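Local atomic coordinates of hypothetical protein Rv0793 (Mycobacterium tuberculosis, PDB entry 1Y0H), a protein that is a homodimeric, putative monooxygenase that might take part in antibiotic biosynthesis or scavenge reactive oxygen species. Residues 16-21 / 82-87; 23-28 / 78-83; 31-36 / 40-45; 57-62 / 66-71. All coordinates share one frame; numbering follows the deposited sequence. Where two conformers were deposited one is given.

Contact 1: residues 16-21 / 82-87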
loop_
_atom_site.group_PDB
_atom_site.type_symbol
_atom_site.label_atom_id
_atom_site.label_comp_id
_atom_site.label_asym_id
_atom_site.label_seq_id
_atom_site.Cartn_x
_atom_site.Cartn_y
_atom_site.Cartn_z
ATOM N N PRO A 16 19.689 -10.575 -3.442
ATOM C CA PRO A 16 20.641 -9.504 -3.131
ATOM C C PRO A 16 21.418 -9.026 -4.352
ATOM O O PRO A 16 21.552 -7.810 -4.557
ATOM C CB PRO A 16 21.563 -10.144 -2.082
ATOM C CG PRO A 16 20.661 -11.142 -1.380
ATOM C CD PRO A 16 19.803 -11.702 -2.499
ATOM N N ASP A 17 21.893 -9.961 -5.178
ATOM C CA ASP A 17 22.694 -9.590 -6.352
ATOM C C ASP A 17 21.871 -8.893 -7.424
ATOM O O ASP A 17 22.426 -8.253 -8.312
ATOM C CB ASP A 17 23.405 -10.805 -6.957
ATOM C CG ASP A 17 22.445 -11.773 -7.638
ATOM O OD1 ASP A 17 21.784 -12.566 -6.933
ATOM O OD2 ASP A 17 22.368 -11.752 -8.888
ATOM N N ALA A 18 20.551 -9.022 -7.340
ATOM C CA ALA A 18 19.666 -8.484 -8.369
ATOM C C ALA A 18 18.995 -7.181 -7.958
ATOM O O ALA A 18 18.199 -6.646 -8.716
ATOM C CB ALA A 18 18.588 -9.515 -8.719
ATOM N N ARG A 19 19.303 -6.681 -6.763
ATOM C CA ARG A 19 18.557 -5.533 -6.245
ATOM C C ARG A 19 18.674 -4.285 -7.130
ATOM O O ARG A 19 17.658 -3.664 -7.458
ATOM C CB ARG A 19 18.979 -5.209 -4.819
ATOM C CG ARG A 19 17.969 -4.323 -4.111
ATOM C CD ARG A 19 18.596 -3.819 -2.826
ATOM N NE ARG A 19 17.762 -2.831 -2.150
ATOM C CZ ARG A 19 16.774 -3.145 -1.319
ATOM N NH1 ARG A 19 16.492 -4.420 -1.078
ATOM N NH2 ARG A 19 16.065 -2.187 -0.732
ATOM N N SER A 20 19.899 -3.916 -7.522
ATOM C CA SER A 20 20.069 -2.752 -8.407
ATOM C C SER A 20 19.396 -2.960 -9.767
ATOM O O SER A 20 18.821 -2.031 -10.319
ATOM C CB SER A 20 21.545 -2.367 -8.572
ATOM O OG SER A 20 22.281 -3.392 -9.190
ATOM N N ALA A 21 19.421 -4.188 -10.276
ATOM C CA ALA A 21 18.722 -4.501 -11.518
ATOM C C ALA A 21 17.199 -4.343 -11.379
ATOM O O ALA A 21 16.529 -3.801 -12.280
ATOM C CB ALA A 21 19.104 -5.915 -12.008
ATOM N N GLY A 82 10.488 -11.614 -12.941
ATOM C CA GLY A 82 10.545 -12.837 -12.139
ATOM C C GLY A 82 11.937 -13.379 -11.926
ATOM O O GLY A 82 12.253 -13.937 -10.866
ATOM N N GLU A 83 12.763 -13.188 -12.945
ATOM C CA GLU A 83 14.127 -13.689 -13.001
ATOM C C GLU A 83 15.056 -12.984 -12.006
ATOM O O GLU A 83 16.188 -13.432 -11.794
ATOM C CB GLU A 83 14.645 -13.537 -14.430
ATOM C CG GLU A 83 13.941 -14.448 -15.472
ATOM C CD GLU A 83 12.453 -14.137 -15.758
ATOM O OE1 GLU A 83 11.961 -13.016 -15.484
ATOM O OE2 GLU A 83 11.756 -15.044 -16.284
ATOM N N LEU A 84 14.583 -11.884 -11.411
ATOM C CA LEU A 84 15.380 -11.112 -10.450
ATOM C C LEU A 84 15.018 -11.410 -8.996
ATOM O O LEU A 84 15.675 -10.920 -8.075
ATOM C CB LEU A 84 15.195 -9.605 -10.709
ATOM C CG LEU A 84 15.516 -9.146 -12.138
ATOM C CD1 LEU A 84 15.224 -7.681 -12.288
ATOM C CD2 LEU A 84 16.991 -9.401 -12.413
ATOM N N LEU A 85 13.971 -12.209 -8.797
ATOM C CA LEU A 85 13.339 -12.324 -7.478
ATOM C C LEU A 85 13.510 -13.687 -6.838
ATOM O O LEU A 85 13.792 -14.676 -7.511
ATOM C CB LEU A 85 11.849 -12.006 -7.591
ATOM C CG LEU A 85 11.470 -10.742 -8.366
ATOM C CD1 LEU A 85 9.970 -10.663 -8.554
ATOM C CD2 LEU A 85 12.020 -9.482 -7.674
ATOM N N THR A 86 13.355 -13.716 -5.522
ATOM C CA THR A 86 13.409 -14.960 -4.754
ATOM C C THR A 86 12.064 -15.667 -4.773
ATOM O O THR A 86 11.961 -16.822 -4.371
ATOM C CB THR A 86 13.752 -14.722 -3.281
ATOM O OG1 THR A 86 12.775 -13.848 -2.692
ATOM C CG2 THR A 86 15.148 -14.130 -3.125
ATOM N N ARG A 87 11.038 -14.947 -5.213
ATOM C CA ARG A 87 9.673 -15.459 -5.243
ATOM C C ARG A 87 8.887 -14.534 -6.167
ATOM O O ARG A 87 9.317 -13.409 -6.414
ATOM C CB ARG A 87 9.081 -15.430 -3.834
ATOM C CG ARG A 87 9.229 -14.056 -3.184
ATOM C CD ARG A 87 8.830 -14.054 -1.738
ATOM N NE ARG A 87 7.394 -13.951 -1.605
ATOM C CZ ARG A 87 6.741 -13.999 -0.449
ATOM N NH1 ARG A 87 7.404 -14.154 0.694
ATOM N NH2 ARG A 87 5.421 -13.895 -0.445
#

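Contact 2: residues 23-28 / 78-83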
loop_
_atom_site.group_PDB
_atom_site.type_symbol
_atom_site.label_atom_id
_atom_site.label_comp_id
_atom_site.label_asym_id
_atom_site.label_seq_id
_atom_site.Cartn_x
_atom_site.Cartn_y
_atom_site.Cartn_z
ATOM N N ARG A 23 15.664 -2.418 -9.179
ATOM C CA ARG A 23 15.395 -0.985 -9.047
ATOM C C ARG A 23 15.320 -0.317 -10.424
ATOM O O ARG A 23 14.390 0.458 -10.699
ATOM C CB ARG A 23 16.435 -0.308 -8.154
ATOM C CG ARG A 23 16.299 1.212 -8.117
ATOM C CD ARG A 23 15.010 1.630 -7.453
ATOM N NE ARG A 23 14.840 3.086 -7.481
ATOM C CZ ARG A 23 15.426 3.938 -6.644
ATOM N NH1 ARG A 23 15.186 5.241 -6.773
ATOM N NH2 ARG A 23 16.229 3.504 -5.674
ATOM N N ALA A 24 16.265 -0.644 -11.303
ATOM C CA ALA A 24 16.289 -0.083 -12.663
ATOM C C ALA A 24 15.056 -0.467 -13.481
ATOM O O ALA A 24 14.504 0.358 -14.214
ATOM C CB ALA A 24 17.549 -0.501 -13.374
ATOM N N LEU A 25 14.632 -1.723 -13.341
ATOM C CA LEU A 25 13.443 -2.226 -14.024
ATOM C C LEU A 25 12.197 -1.473 -13.568
ATOM O O LEU A 25 11.371 -1.044 -14.390
ATOM C CB LEU A 25 13.286 -3.727 -13.780
ATOM C CG LEU A 25 12.221 -4.405 -14.634
ATOM C CD1 LEU A 25 12.699 -4.552 -16.076
ATOM C CD2 LEU A 25 11.906 -5.769 -14.045
ATOM N N LEU A 26 12.061 -1.316 -12.255
ATOM C CA LEU A 26 10.909 -0.607 -11.718
ATOM C C LEU A 26 10.986 0.892 -12.016
ATOM O O LEU A 26 9.971 1.507 -12.331
ATOM C CB LEU A 26 10.748 -0.901 -10.223
ATOM C CG LEU A 26 10.543 -2.379 -9.854
ATOM C CD1 LEU A 26 10.318 -2.509 -8.359
ATOM C CD2 LEU A 26 9.393 -3.018 -10.624
ATOM N N ASP A 27 12.187 1.470 -11.971
ATOM C CA ASP A 27 12.365 2.886 -12.299
ATOM C C ASP A 27 11.811 3.221 -13.671
ATOM O O ASP A 27 11.178 4.267 -13.850
ATOM C CB ASP A 27 13.847 3.287 -12.281
ATOM C CG ASP A 27 14.401 3.514 -10.875
ATOM O OD1 ASP A 27 13.636 3.681 -9.906
ATOM O OD2 ASP A 27 15.656 3.543 -10.741
ATOM N N ALA A 28 12.050 2.338 -14.636
ATOM C CA ALA A 28 11.657 2.566 -16.025
ATOM C C ALA A 28 10.140 2.567 -16.222
ATOM O O ALA A 28 9.644 3.024 -17.247
ATOM C CB ALA A 28 12.306 1.538 -16.932
ATOM N N ARG A 78 6.962 -7.278 -17.259
ATOM C CA ARG A 78 6.461 -8.609 -16.871
ATOM C C ARG A 78 7.348 -9.737 -17.382
ATOM O O ARG A 78 7.503 -10.770 -16.724
ATOM C CB ARG A 78 5.017 -8.827 -17.331
ATOM C CG ARG A 78 4.322 -9.985 -16.610
ATOM C CD ARG A 78 3.859 -9.562 -15.218
ATOM N NE ARG A 78 3.126 -10.603 -14.494
ATOM C CZ ARG A 78 1.798 -10.739 -14.486
ATOM N NH1 ARG A 78 1.017 -9.917 -15.186
ATOM N NH2 ARG A 78 1.240 -11.713 -13.776
ATOM N N ALA A 79 7.946 -9.509 -18.548
ATOM C CA ALA A 79 8.824 -10.475 -19.193
ATOM C C ALA A 79 10.141 -10.689 -18.464
ATOM O O ALA A 79 10.823 -11.692 -18.708
ATOM C CB ALA A 79 9.100 -10.037 -20.630
ATOM N N GLN A 80 10.508 -9.754 -17.588
ATOM C CA GLN A 80 11.853 -9.726 -17.013
ATOM C C GLN A 80 11.896 -9.808 -15.498
ATOM O O GLN A 80 12.940 -10.124 -14.936
ATOM C CB GLN A 80 12.546 -8.411 -17.334
ATOM C CG GLN A 80 12.633 -8.030 -18.760
ATOM C CD GLN A 80 13.374 -6.725 -18.910
ATOM O OE1 GLN A 80 14.560 -6.611 -18.563
ATOM N NE2 GLN A 80 12.678 -5.718 -19.412
ATOM N N VAL A 81 10.802 -9.435 -14.840
ATOM C CA VAL A 81 10.855 -9.245 -13.394
ATOM C C VAL A 81 11.141 -10.513 -12.582
ATOM O O VAL A 81 11.962 -10.487 -11.643
ATOM C CB VAL A 81 9.612 -8.493 -12.852
ATOM C CG1 VAL A 81 8.330 -9.289 -13.083
ATOM C CG2 VAL A 81 9.812 -8.137 -11.379
ATOM N N GLY A 82 10.488 -11.614 -12.941
ATOM C CA GLY A 82 10.545 -12.837 -12.139
ATOM C C GLY A 82 11.937 -13.379 -11.926
ATOM O O GLY A 82 12.253 -13.937 -10.866
ATOM N N GLU A 83 12.763 -13.188 -12.945
ATOM C CA GLU A 83 14.127 -13.689 -13.001
ATOM C C GLU A 83 15.056 -12.984 -12.006
ATOM O O GLU A 83 16.188 -13.432 -11.794
ATOM C CB GLU A 83 14.645 -13.537 -14.430
ATOM C CG GLU A 83 13.941 -14.448 -15.472
ATOM C CD GLU A 83 12.453 -14.137 -15.758
ATOM O OE1 GLU A 83 11.961 -13.016 -15.484
ATOM O OE2 GLU A 83 11.756 -15.044 -16.284
#

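Contact 3: residues 31-36 / 40-45. With ACT (acetate ion), chain C.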
loop_
_atom_site.group_PDB
_atom_site.type_symbol
_atom_site.label_atom_id
_atom_site.label_comp_id
_atom_site.label_asym_id
_atom_site.label_seq_id
_atom_site.Cartn_x
_atom_site.Cartn_y
_atom_site.Cartn_z
ATOM N N THR A 31 7.848 6.846 -15.178
ATOM C CA THR A 31 7.405 7.906 -16.096
ATOM C C THR A 31 6.208 7.512 -17.004
ATOM O O THR A 31 5.188 8.212 -16.991
ATOM C CB THR A 31 8.587 8.513 -16.864
ATOM O OG1 THR A 31 9.314 9.342 -15.953
ATOM C CG2 THR A 31 8.112 9.368 -18.025
ATOM N N PRO A 32 6.324 6.401 -17.769
ATOM C CA PRO A 32 5.189 6.018 -18.626
ATOM C C PRO A 32 3.923 5.665 -17.847
ATOM O O PRO A 32 2.825 5.946 -18.336
ATOM C CB PRO A 32 5.702 4.795 -19.392
ATOM C CG PRO A 32 6.895 4.301 -18.622
ATOM C CD PRO A 32 7.468 5.485 -17.921
ATOM N N THR A 33 4.054 5.083 -16.654
ATOM C CA THR A 33 2.855 4.757 -15.880
ATOM C C THR A 33 2.198 6.010 -15.323
ATOM O O THR A 33 0.991 6.168 -15.443
ATOM C CB THR A 33 3.112 3.752 -14.751
ATOM O OG1 THR A 33 3.750 2.582 -15.297
ATOM C CG2 THR A 33 1.766 3.364 -14.119
ATOM N N ARG A 34 2.980 6.914 -14.739
ATOM C CA ARG A 34 2.399 8.171 -14.241
ATOM C C ARG A 34 1.753 8.971 -15.373
ATOM O O ARG A 34 0.822 9.729 -15.125
ATOM C CB ARG A 34 3.433 9.034 -13.509
ATOM C CG ARG A 34 3.805 8.488 -12.142
ATOM C CD ARG A 34 4.822 9.398 -11.462
ATOM N NE ARG A 34 5.298 8.809 -10.217
ATOM C CZ ARG A 34 6.402 9.176 -9.577
ATOM N NH1 ARG A 34 7.170 10.157 -10.046
ATOM N NH2 ARG A 34 6.728 8.562 -8.449
ATOM N N ALA A 35 2.257 8.791 -16.597
ATOM C CA ALA A 35 1.743 9.498 -17.782
ATOM C C ALA A 35 0.411 8.953 -18.298
ATOM O O ALA A 35 -0.270 9.630 -19.078
ATOM C CB ALA A 35 2.780 9.518 -18.899
ATOM N N GLU A 36 0.056 7.741 -17.876
ATOM C CA GLU A 36 -1.249 7.155 -18.212
ATOM C C GLU A 36 -2.395 8.049 -17.742
ATOM O O GLU A 36 -2.436 8.461 -16.575
ATOM C CB GLU A 36 -1.397 5.759 -17.593
ATOM C CG GLU A 36 -0.435 4.690 -18.130
ATOM C CD GLU A 36 -0.433 3.393 -17.305
ATOM O OE1 GLU A 36 -1.369 3.167 -16.501
ATOM O OE2 GLU A 36 0.515 2.582 -17.453
ATOM N N ARG A 40 -3.699 7.653 -11.239
ATOM C CA ARG A 40 -3.714 8.712 -10.235
ATOM C C ARG A 40 -2.354 8.850 -9.537
ATOM O O ARG A 40 -1.861 9.958 -9.345
ATOM C CB ARG A 40 -4.820 8.488 -9.209
ATOM C CG ARG A 40 -4.650 9.358 -7.987
ATOM C CD ARG A 40 -5.774 9.182 -7.019
ATOM N NE ARG A 40 -5.447 9.800 -5.738
ATOM C CZ ARG A 40 -6.311 9.930 -4.736
ATOM N NH1 ARG A 40 -7.563 9.501 -4.875
ATOM N NH2 ARG A 40 -5.932 10.509 -3.605
ATOM N N SER A 41 -1.767 7.729 -9.139
ATOM C CA SER A 41 -0.411 7.751 -8.576
ATOM C C SER A 41 0.308 6.421 -8.779
ATOM O O SER A 41 -0.314 5.395 -9.017
ATOM C CB SER A 41 -0.456 8.128 -7.087
ATOM O OG SER A 41 -1.169 7.177 -6.337
ATOM N N TYR A 42 1.631 6.466 -8.692
ATOM C CA TYR A 42 2.470 5.281 -8.864
ATOM C C TYR A 42 3.774 5.609 -8.158
ATOM O O TYR A 42 4.591 6.363 -8.682
ATOM C CB TYR A 42 2.682 5.058 -10.359
ATOM C CG TYR A 42 3.310 3.753 -10.780
ATOM C CD1 TYR A 42 4.675 3.680 -11.090
ATOM C CD2 TYR A 42 2.534 2.599 -10.932
ATOM C CE1 TYR A 42 5.256 2.485 -11.526
ATOM C CE2 TYR A 42 3.121 1.394 -11.371
ATOM C CZ TYR A 42 4.476 1.355 -11.660
ATOM O OH TYR A 42 5.050 0.189 -12.091
ATOM N N ASP A 43 3.939 5.067 -6.954
ATOM C CA ASP A 43 5.043 5.453 -6.066
ATOM C C ASP A 43 5.848 4.237 -5.607
ATOM O O ASP A 43 5.287 3.207 -5.267
ATOM C CB ASP A 43 4.502 6.225 -4.852
ATOM C CG ASP A 43 3.824 7.522 -5.249
ATOM O OD1 ASP A 43 4.394 8.254 -6.080
ATOM O OD2 ASP A 43 2.726 7.806 -4.728
ATOM N N LEU A 44 7.167 4.398 -5.571
ATOM C CA LEU A 44 8.074 3.309 -5.223
ATOM C C LEU A 44 8.693 3.534 -3.848
ATOM O O LEU A 44 9.176 4.624 -3.546
ATOM C CB LEU A 44 9.209 3.217 -6.249
ATOM C CG LEU A 44 10.288 2.156 -6.030
ATOM C CD1 LEU A 44 9.731 0.733 -6.027
ATOM C CD2 LEU A 44 11.348 2.309 -7.114
ATOM N N TYR A 45 8.691 2.474 -3.045
ATOM C CA TYR A 45 9.255 2.479 -1.698
ATOM C C TYR A 45 10.171 1.289 -1.496
ATOM O O TYR A 45 10.117 0.320 -2.257
ATOM C CB TYR A 45 8.140 2.353 -0.660
ATOM C CG TYR A 45 7.058 3.385 -0.785
ATOM C CD1 TYR A 45 5.966 3.188 -1.636
ATOM C CD2 TYR A 45 7.115 4.551 -0.036
ATOM C CE1 TYR A 45 4.974 4.151 -1.747
ATOM C CE2 TYR A 45 6.137 5.510 -0.138
ATOM C CZ TYR A 45 5.073 5.302 -0.996
ATOM O OH TYR A 45 4.097 6.257 -1.096
HETATM C C ACT C . 3.423 -2.718 -11.887
HETATM O O ACT C . 3.077 -1.692 -12.509
HETATM O OXT ACT C . 2.530 -3.328 -11.247
HETATM C CH3 ACT C . 4.846 -3.178 -11.907
#

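Contact 4: residues 57-62 / 66-71. With ACT (acetate ion), chain C.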
loop_
_atom_site.group_PDB
_atom_site.type_symbol
_atom_site.label_atom_id
_atom_site.label_comp_id
_atom_site.label_asym_id
_atom_site.label_seq_id
_atom_site.Cartn_x
_atom_site.Cartn_y
_atom_site.Cartn_z
ATOM N N GLU A 57 0.135 1.810 -6.165
ATOM C CA GLU A 57 -0.420 2.325 -7.413
ATOM C C GLU A 57 -1.893 2.638 -7.221
ATOM O O GLU A 57 -2.607 1.892 -6.559
ATOM C CB GLU A 57 -0.305 1.266 -8.511
ATOM C CG GLU A 57 1.010 0.522 -8.514
ATOM C CD GLU A 57 1.041 -0.673 -9.444
ATOM O OE1 GLU A 57 0.227 -0.750 -10.410
ATOM O OE2 GLU A 57 1.915 -1.540 -9.203
ATOM N N ARG A 58 -2.331 3.755 -7.795
ATOM C CA ARG A 58 -3.740 4.133 -7.756
ATOM C C ARG A 58 -4.202 4.474 -9.163
ATOM O O ARG A 58 -3.551 5.254 -9.850
ATOM C CB ARG A 58 -3.927 5.372 -6.877
ATOM C CG ARG A 58 -3.760 5.181 -5.384
ATOM C CD ARG A 58 -4.001 6.556 -4.745
ATOM N NE ARG A 58 -3.885 6.582 -3.291
ATOM C CZ ARG A 58 -2.804 6.984 -2.632
ATOM N NH1 ARG A 58 -2.804 6.974 -1.307
ATOM N NH2 ARG A 58 -1.722 7.382 -3.292
ATOM N N TYR A 59 -5.350 3.914 -9.551
ATOM C CA TYR A 59 -5.929 4.084 -10.881
ATOM C C TYR A 59 -7.325 4.657 -10.751
ATOM O O TYR A 59 -8.028 4.389 -9.783
ATOM C CB TYR A 59 -5.927 2.758 -11.657
ATOM C CG TYR A 59 -4.512 2.281 -11.856
ATOM C CD1 TYR A 59 -3.730 2.779 -12.895
ATOM C CD2 TYR A 59 -3.937 1.370 -10.969
ATOM C CE1 TYR A 59 -2.393 2.376 -13.055
ATOM C CE2 TYR A 59 -2.599 0.963 -11.123
ATOM C CZ TYR A 59 -1.842 1.483 -12.166
ATOM O OH TYR A 59 -0.526 1.086 -12.324
ATOM N N ARG A 60 -7.714 5.446 -11.741
ATOM C CA ARG A 60 -8.995 6.132 -11.708
ATOM C C ARG A 60 -10.166 5.160 -11.865
ATOM O O ARG A 60 -11.292 5.483 -11.499
ATOM C CB ARG A 60 -9.031 7.236 -12.771
ATOM C CG ARG A 60 -7.855 8.207 -12.614
ATOM C CD ARG A 60 -8.076 9.590 -13.223
ATOM N NE ARG A 60 -7.315 10.579 -12.451
ATOM C CZ ARG A 60 -6.027 10.869 -12.634
ATOM N NH1 ARG A 60 -5.321 10.273 -13.586
ATOM N NH2 ARG A 60 -5.443 11.772 -11.859
ATOM N N SER A 61 -9.891 3.972 -12.400
ATOM C CA SER A 61 -10.927 2.948 -12.622
ATOM C C SER A 61 -10.252 1.596 -12.781
ATOM O O SER A 61 -9.051 1.529 -13.039
ATOM C CB SER A 61 -11.736 3.263 -13.893
ATOM O OG SER A 61 -10.954 3.080 -15.069
ATOM N N ARG A 62 -11.019 0.515 -12.631
ATOM C CA ARG A 62 -10.488 -0.809 -12.933
ATOM C C ARG A 62 -10.106 -0.923 -14.410
ATOM O O ARG A 62 -9.126 -1.601 -14.752
ATOM C CB ARG A 62 -11.480 -1.912 -12.547
ATOM C CG ARG A 62 -11.052 -3.296 -12.986
ATOM C CD ARG A 62 -9.733 -3.735 -12.327
ATOM N NE ARG A 62 -9.179 -4.901 -13.016
ATOM C CZ ARG A 62 -9.107 -6.122 -12.486
ATOM N NH1 ARG A 62 -9.536 -6.344 -11.245
ATOM N NH2 ARG A 62 -8.595 -7.120 -13.196
ATOM N N ASP A 66 -6.646 -2.206 -16.205
ATOM C CA ASP A 66 -6.566 -3.138 -17.311
ATOM C C ASP A 66 -5.743 -2.552 -18.448
ATOM O O ASP A 66 -4.920 -3.247 -19.042
ATOM C CB ASP A 66 -7.969 -3.535 -17.766
ATOM C CG ASP A 66 -8.718 -4.306 -16.693
ATOM O OD1 ASP A 66 -8.052 -4.859 -15.790
ATOM O OD2 ASP A 66 -9.973 -4.361 -16.737
ATOM N N GLU A 67 -5.935 -1.265 -18.726
ATOM C CA GLU A 67 -5.124 -0.583 -19.754
ATOM C C GLU A 67 -3.636 -0.620 -19.391
ATOM O O GLU A 67 -2.780 -0.856 -20.249
ATOM C CB GLU A 67 -5.608 0.856 -19.959
ATOM C CG GLU A 67 -7.044 0.995 -20.452
ATOM C CD GLU A 67 -7.207 0.807 -21.959
ATOM O OE1 GLU A 67 -8.297 1.144 -22.471
ATOM O OE2 GLU A 67 -6.264 0.336 -22.637
ATOM N N HIS A 68 -3.334 -0.419 -18.111
ATOM C CA HIS A 68 -1.952 -0.433 -17.628
ATOM C C HIS A 68 -1.314 -1.794 -17.892
ATOM O O HIS A 68 -0.178 -1.884 -18.353
ATOM C CB HIS A 68 -1.939 -0.109 -16.131
ATOM C CG HIS A 68 -0.606 -0.299 -15.478
ATOM N ND1 HIS A 68 0.509 0.429 -15.834
ATOM C CD2 HIS A 68 -0.212 -1.127 -14.480
ATOM C CE1 HIS A 68 1.533 0.058 -15.083
ATOM N NE2 HIS A 68 1.121 -0.884 -14.254
ATOM N N ARG A 69 -2.064 -2.839 -17.569
ATOM C CA ARG A 69 -1.591 -4.209 -17.694
ATOM C C ARG A 69 -1.424 -4.668 -19.140
ATOM O O ARG A 69 -0.843 -5.726 -19.378
ATOM C CB ARG A 69 -2.527 -5.141 -16.938
ATOM C CG ARG A 69 -2.387 -5.014 -15.440
ATOM C CD ARG A 69 -3.483 -5.792 -14.745
ATOM N NE ARG A 69 -3.171 -5.938 -13.334
ATOM C CZ ARG A 69 -3.954 -6.533 -12.438
ATOM N NH1 ARG A 69 -5.127 -7.034 -12.790
ATOM N NH2 ARG A 69 -3.546 -6.616 -11.178
ATOM N N GLY A 70 -1.945 -3.889 -20.092
ATOM C CA GLY A 70 -1.759 -4.175 -21.518
ATOM C C GLY A 70 -0.720 -3.307 -22.211
ATOM O O GLY A 70 -0.479 -3.451 -23.423
ATOM N N SER A 71 -0.113 -2.408 -21.448
ATOM C CA SER A 71 0.792 -1.388 -21.983
ATOM C C SER A 71 2.167 -1.951 -22.343
ATOM O O SER A 71 2.594 -2.959 -21.768
ATOM C CB SER A 71 0.957 -0.253 -20.978
ATOM O OG SER A 71 1.703 -0.686 -19.854
HETATM C C ACT C . 3.423 -2.718 -11.887
HETATM O O ACT C . 3.077 -1.692 -12.509
HETATM O OXT ACT C . 2.530 -3.328 -11.247
HETATM C CH3 ACT C . 4.846 -3.178 -11.907
#

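Contact 1: residues 16-21 / 82-87
Leu84 lies against Ala18 and Ala21 where the first helix of the ferredoxin-like fold begins, joining the N-terminal end of helix 19-35 to the loop that leads into strand 90-96. The tight part is around Ala18, which is buried: its methyl is 3.9 Å from Leu84 CB, and the backbones come close enough to bring the two CA atoms within 5.4 Å. The looser side, partly open to solvent, is at Ala21 and the fork of Leu84, both partly exposed. A chi1 of -56°, which sets CG opposite the carbonyl carbon, directs this fork between the two alanines: Leu84 CD2 touches both, at 4.0 Å from Ala18 CB and 4.1 Å from Ala21 CB, while CD1 of the same leucine approaches the backbone C of Ala21 at 4.0 Å. Polar ties to the segment before the helix hold the loop: Glu83 O accepts from Arg15 NH1, Thr86 OG1 bonds to Met13 O, and Leu84 shares a backbone bond with Arg15. The closest approach is apolar carbon to carbonyl oxygen, Ala18 CB to Leu84 O, at 3.3 Å.

Contact 2: residues 23-28 / 78-83
Arg23 NE donates to Asp27 OD1 over 2.8 Å on the side of the helix turned away from Gln80 and Val81, the two residues that Leu25 touches. This salt bridge spans one helical turn; the N-H points at the oxygen with an angle of 154°, within the guanidinium plane and on the syn side of the carboxylate. On the other flank the contact is made by the two methyls of Leu25, spread apart so that each has its own partner. CD1 meets the Gln80 carboxamide almost evenly, 3.5 Å from NE2 and 3.7 Å from OE1. CD2 comes to Val81, 3.7 Å from its CA and 3.8 Å from its CB, the two side chains crossing at about a right angle. In the ferredoxin-like fold this joins helix 19-35, which covers one face of the four-stranded antiparallel sheet, to the loop running from helix 72-78 toward strand 90-96. Phe12 of the sheet touches both Leu26 and Val81, and Tyr77 packs on Leu25. The chain of Gln80, extended beyond CG (chi2 -179°), carries the carboxamide out to Leu25 CD1, and a hydrogen bond from NE2 to Asn76 O ties the head of the side chain back to the preceding helix. The side chain of Val81 lies about 5 Å from a bound acetate, probably from the crystallisation liquor.

Contact 3: residues 31-36 / 40-45
A pocket occupied by an acetate ion, probably taken from the crystallisation liquor, is bordered by Tyr42, whose ring carries the methyl of Thr33 on one face and whose hydroxyl points to the ion. Thr33 CG2 stands 3.7 Å from the ring centroid, 24° off the normal, a CH-pi contact offset toward the rim; the ring atom nearest Thr33 CG2 is Tyr42 CD2, at 3.4 Å. Thr33 OG1 is meanwhile bonded to Met29 O, one turn back in the helix, which fixes the rotation that turns the methyl to the ring. Tyr42 OH donates to the acetate O at 2.8 Å, the ion lying at the ring edge. A chi1 of -169° swings the tyrosine ring off the strand to the helix side of the sheet. Beside it Arg34, extended from CG to NE, grips the carbonyl of Tyr42 side-on: NE is 3.0 Å and NH2 3.1 Å from Tyr42 O, which lies in the guanidinium plane. NH2 also makes a weak bond and salt bridge to Asp43 OD1, at 3.3 Å, and a further salt bridge to Asp98 of the second subunit. The stronger partner of Asp43 OD1 is the backbone N of Ala100 of that subunit, so this corner belongs to the dimer interface. Helix 31-35 and strand 41-45 run nearly antiparallel, at 154°, and at Arg40 and Ser41 the strand carries a classic beta bulge opposite Arg58. The sheet under the helix runs on into the second subunit, consistent with the dimeric alpha-beta barrel clan to which this ferredoxin-like family belongs.

Contact 4: residues 57-62 / 66-71
Strand 57-59 turns through a short loop into helix 62-69, and the first helical turn closes where Asp66 N donates to Arg62 O at 2.9 Å; further apart, Tyr59 and His68 face each other with CA atoms 9.0 Å apart. Arg62 and Asp66 also pair through their side chains: Arg62, bent at chi2 (62°), brings NE to Asp66 OD1 at 3.0 Å, nearly straight at 170°, with the oxygen in the guanidinium plane. Arg62 NH2 also lies 3.5 Å from Arg69 NH1, a like-charge approach that the Asp66 carboxylate probably eases. In this ferredoxin-like fold, the strand and helix together wall the acetate pocket on the helix side of the sheet. Tyr59 OH is over one face of the His68 imidazole, 3.1 Å from CD2, and donates to Glu57 OE1 at 2.8 Å, which helps to hold the Glu57 carboxylate. Glu57 OE2 lies 2.8 Å from the acetate OXT. The other acetate oxygen, O, accepts from His68 NE2 at 2.7 Å, while His68 ND1 is bonded to Glu36 OE2, so both ring nitrogens are engaged. Past the helix end, Ser71 OG bonds back to His68 O and caps Tyr74 N.

How the contacts relate
From the N terminus, the chain enters helix 19-35 through 16-21, and contacts 1 and 2 close the two longest loops among the four contacts when the chain returns to this helix after helix 72-78. Both finish on the loop between helix 72-78 and strand 90-96, share Gly82 and Glu83, and meet at Leu84 and Leu25. Contact 3 closes a short loop from the helix end to strand 39-47, and contact 4 follows in series, from strand 53-59 to helix 62-69; both are nested inside the loops of contacts 1 and 2. Leu44 links contact 3 to contact 2 through Arg23, Leu26 and Asp27. Contacts 3 and 4 use neighbouring strands of one sheet, with about 10 Å between centres.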